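Local coordinates for hypothetical protein SpyM3_0169 (Streptococcus pyogenes, PDB 1PG6) that is of unknown function but belongs to the AIM24 mitochondrial biogenesis family of the cupin clan and binds calcium ions in the crystal, at residues A[149-154]-A[186-191]. Residues are numbered along the deposited sequence; the frame is centred on the assembly and turned at random.
Sequences VMTTEG and WSRELD
V149 and T151 on strand 148-153 meet W186 at the end of strand 183-187 and R188 in the turn just after it, across the intervening strand 113-116 of an antiparallel six-stranded sheet in this cupin-clan protein. No hydrogen bond links 149-154 to 186-191; strand 113-116 lies between them, and the side chains reach over it, with R114 touching V149, W186 and R188. V149 CG1, set anti to the backbone N (chi1 172°), comes obliquely to the six-membered part of the indole, 3.9 Å from W186 CH2, the two side chains crossing at about a right angle. Edge-to-face contacts with F214 and Y192 further pack the same indole. T151 divides its two branches: OG1 is hydrogen-bonded to R114 NH1, while the methyl CG2 lies 3.5 Å from R188 CD, a close apolar touch in which these side chains too cross at about a right angle. R188 sits in the type I turn from S187 to L190, which is closed by L190 N bonding to S187 O at 3.2 Å. Its chain runs out extended, then bends at chi3 (66°), turning the guanidinium along strand 148-153 toward E153. The charges stay apart, with R188 NH1 5.3 Å from E153 OE2, so any attraction is probably modest. The nearest polar approach is oblique and unbonded: R188 NH1 stands 3.5 Å from the backbone oxygen T152 O.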
loop_
_atom_site.group_PDB
_atom_site.type_symbol
_atom_site.label_atom_id
_atom_site.label_comp_id
_atom_site.label_asym_id
_atom_site.label_seq_id
_atom_site.Cartn_x
_atom_site.Cartn_y
_atom_site.Cartn_z
ATOM N N VAL A 149 -7.819 1.963 4.724
ATOM C CA VAL A 149 -7.108 0.694 4.771
ATOM C C VAL A 149 -7.514 -0.126 3.553
ATOM O O VAL A 149 -8.696 -0.208 3.216
ATOM C CB VAL A 149 -7.448 -0.111 6.046
ATOM C CG1 VAL A 149 -6.844 -1.509 5.948
ATOM C CG2 VAL A 149 -6.900 0.610 7.275
HETATM N N MSE A 150 -6.525 -0.720 2.895
HETATM C CA MSE A 150 -6.752 -1.541 1.714
HETATM C C MSE A 150 -6.735 -3.014 2.088
HETATM O O MSE A 150 -5.890 -3.452 2.866
HETATM C CB MSE A 150 -5.654 -1.280 0.678
HETATM C CG MSE A 150 -5.723 -2.156 -0.563
HETATM SE SE MSE A 150 -4.191 -1.885 -1.718
HETATM C CE MSE A 150 -4.349 0.006 -1.951
ATOM N N THR A 151 -7.678 -3.778 1.547
ATOM C CA THR A 151 -7.733 -5.212 1.813
ATOM C C THR A 151 -7.733 -5.951 0.479
ATOM O O THR A 151 -8.486 -5.604 -0.432
ATOM C CB THR A 151 -8.996 -5.600 2.616
ATOM O OG1 THR A 151 -8.913 -5.039 3.936
ATOM C CG2 THR A 151 -9.107 -7.114 2.733
ATOM N N THR A 152 -6.882 -6.964 0.372
ATOM C CA THR A 152 -6.754 -7.747 -0.851
ATOM C C THR A 152 -7.686 -8.949 -0.902
ATOM O O THR A 152 -8.242 -9.369 0.112
ATOM C CB THR A 152 -5.318 -8.289 -1.024
ATOM O OG1 THR A 152 -5.036 -9.239 0.013
ATOM C CG2 THR A 152 -4.305 -7.154 -0.946
ATOM N N GLU A 153 -7.829 -9.500 -2.101
ATOM C CA GLU A 153 -8.662 -10.668 -2.340
ATOM C C GLU A 153 -8.194 -11.284 -3.650
ATOM O O GLU A 153 -7.625 -10.593 -4.494
ATOM C CB GLU A 153 -10.130 -10.253 -2.459
ATOM C CG GLU A 153 -11.085 -11.402 -2.733
ATOM C CD GLU A 153 -12.512 -10.933 -2.953
ATOM O OE1 GLU A 153 -12.743 -10.148 -3.902
ATOM O OE2 GLU A 153 -13.406 -11.349 -2.182
ATOM N N GLY A 154 -8.412 -12.585 -3.808
ATOM C CA GLY A 154 -8.021 -13.248 -5.037
ATOM C C GLY A 154 -6.640 -13.872 -5.049
ATOM O O GLY A 154 -5.957 -13.933 -4.025
ATOM N N TRP A 186 -0.682 -6.223 7.144
ATOM C CA TRP A 186 -0.876 -7.309 8.096
ATOM C C TRP A 186 -1.913 -8.311 7.607
ATOM O O TRP A 186 -2.721 -8.004 6.734
ATOM C CB TRP A 186 -1.267 -6.733 9.465
ATOM C CG TRP A 186 -2.600 -6.034 9.493
ATOM C CD1 TRP A 186 -3.799 -6.579 9.864
ATOM C CD2 TRP A 186 -2.871 -4.668 9.151
ATOM N NE1 TRP A 186 -4.796 -5.638 9.777
ATOM C CE2 TRP A 186 -4.258 -4.459 9.339
ATOM C CE3 TRP A 186 -2.079 -3.600 8.702
ATOM C CZ2 TRP A 186 -4.870 -3.222 9.093
ATOM C CZ3 TRP A 186 -2.691 -2.370 8.458
ATOM C CH2 TRP A 186 -4.076 -2.193 8.656
ATOM N N SER A 187 -1.870 -9.516 8.163
ATOM C CA SER A 187 -2.796 -10.579 7.773
ATOM C C SER A 187 -4.254 -10.176 7.937
ATOM O O SER A 187 -4.645 -9.609 8.959
ATOM C CB SER A 187 -2.520 -11.837 8.591
ATOM O OG SER A 187 -1.242 -12.377 8.289
ATOM N N ARG A 188 -5.061 -10.479 6.928
ATOM C CA ARG A 188 -6.478 -10.142 6.969
ATOM C C ARG A 188 -7.171 -10.958 8.055
ATOM O O ARG A 188 -8.177 -10.533 8.621
ATOM C CB ARG A 188 -7.125 -10.427 5.618
ATOM C CG ARG A 188 -8.543 -9.907 5.515
ATOM C CD ARG A 188 -9.158 -10.309 4.203
ATOM N NE ARG A 188 -9.332 -11.750 4.121
ATOM C CZ ARG A 188 -9.797 -12.380 3.049
ATOM N NH1 ARG A 188 -10.134 -11.691 1.967
ATOM N NH2 ARG A 188 -9.923 -13.700 3.061
ATOM N N GLU A 189 -6.607 -12.127 8.336
ATOM C CA GLU A 189 -7.126 -13.044 9.339
ATOM C C GLU A 189 -7.037 -12.495 10.774
ATOM O O GLU A 189 -7.736 -12.962 11.679
ATOM C CB GLU A 189 -6.372 -14.373 9.207
ATOM C CG GLU A 189 -4.865 -14.183 8.931
ATOM C CD GLU A 189 -4.402 -14.661 7.549
ATOM O OE1 GLU A 189 -4.890 -14.152 6.496
ATOM O OE2 GLU A 189 -3.512 -15.554 7.514
ATOM N N LEU A 190 -6.183 -11.495 10.983
ATOM C CA LEU A 190 -6.018 -10.891 12.306
ATOM C C LEU A 190 -7.145 -9.918 12.635
ATOM O O LEU A 190 -7.805 -9.386 11.743
ATOM C CB LEU A 190 -4.686 -10.127 12.386
ATOM C CG LEU A 190 -3.378 -10.907 12.545
ATOM C CD1 LEU A 190 -2.191 -10.013 12.201
ATOM C CD2 LEU A 190 -3.264 -11.415 13.966
ATOM N N ASP A 191 -7.373 -9.701 13.926
ATOM C CA ASP A 191 -8.377 -8.741 14.359
ATOM C C ASP A 191 -7.587 -7.457 14.577
ATOM O O ASP A 191 -6.542 -7.475 15.227
ATOM C CB ASP A 191 -9.023 -9.188 15.670
ATOM C CG ASP A 191 -9.821 -10.466 15.516
ATOM O OD1 ASP A 191 -9.207 -11.535 15.308
ATOM O OD2 ASP A 191 -11.064 -10.401 15.595
#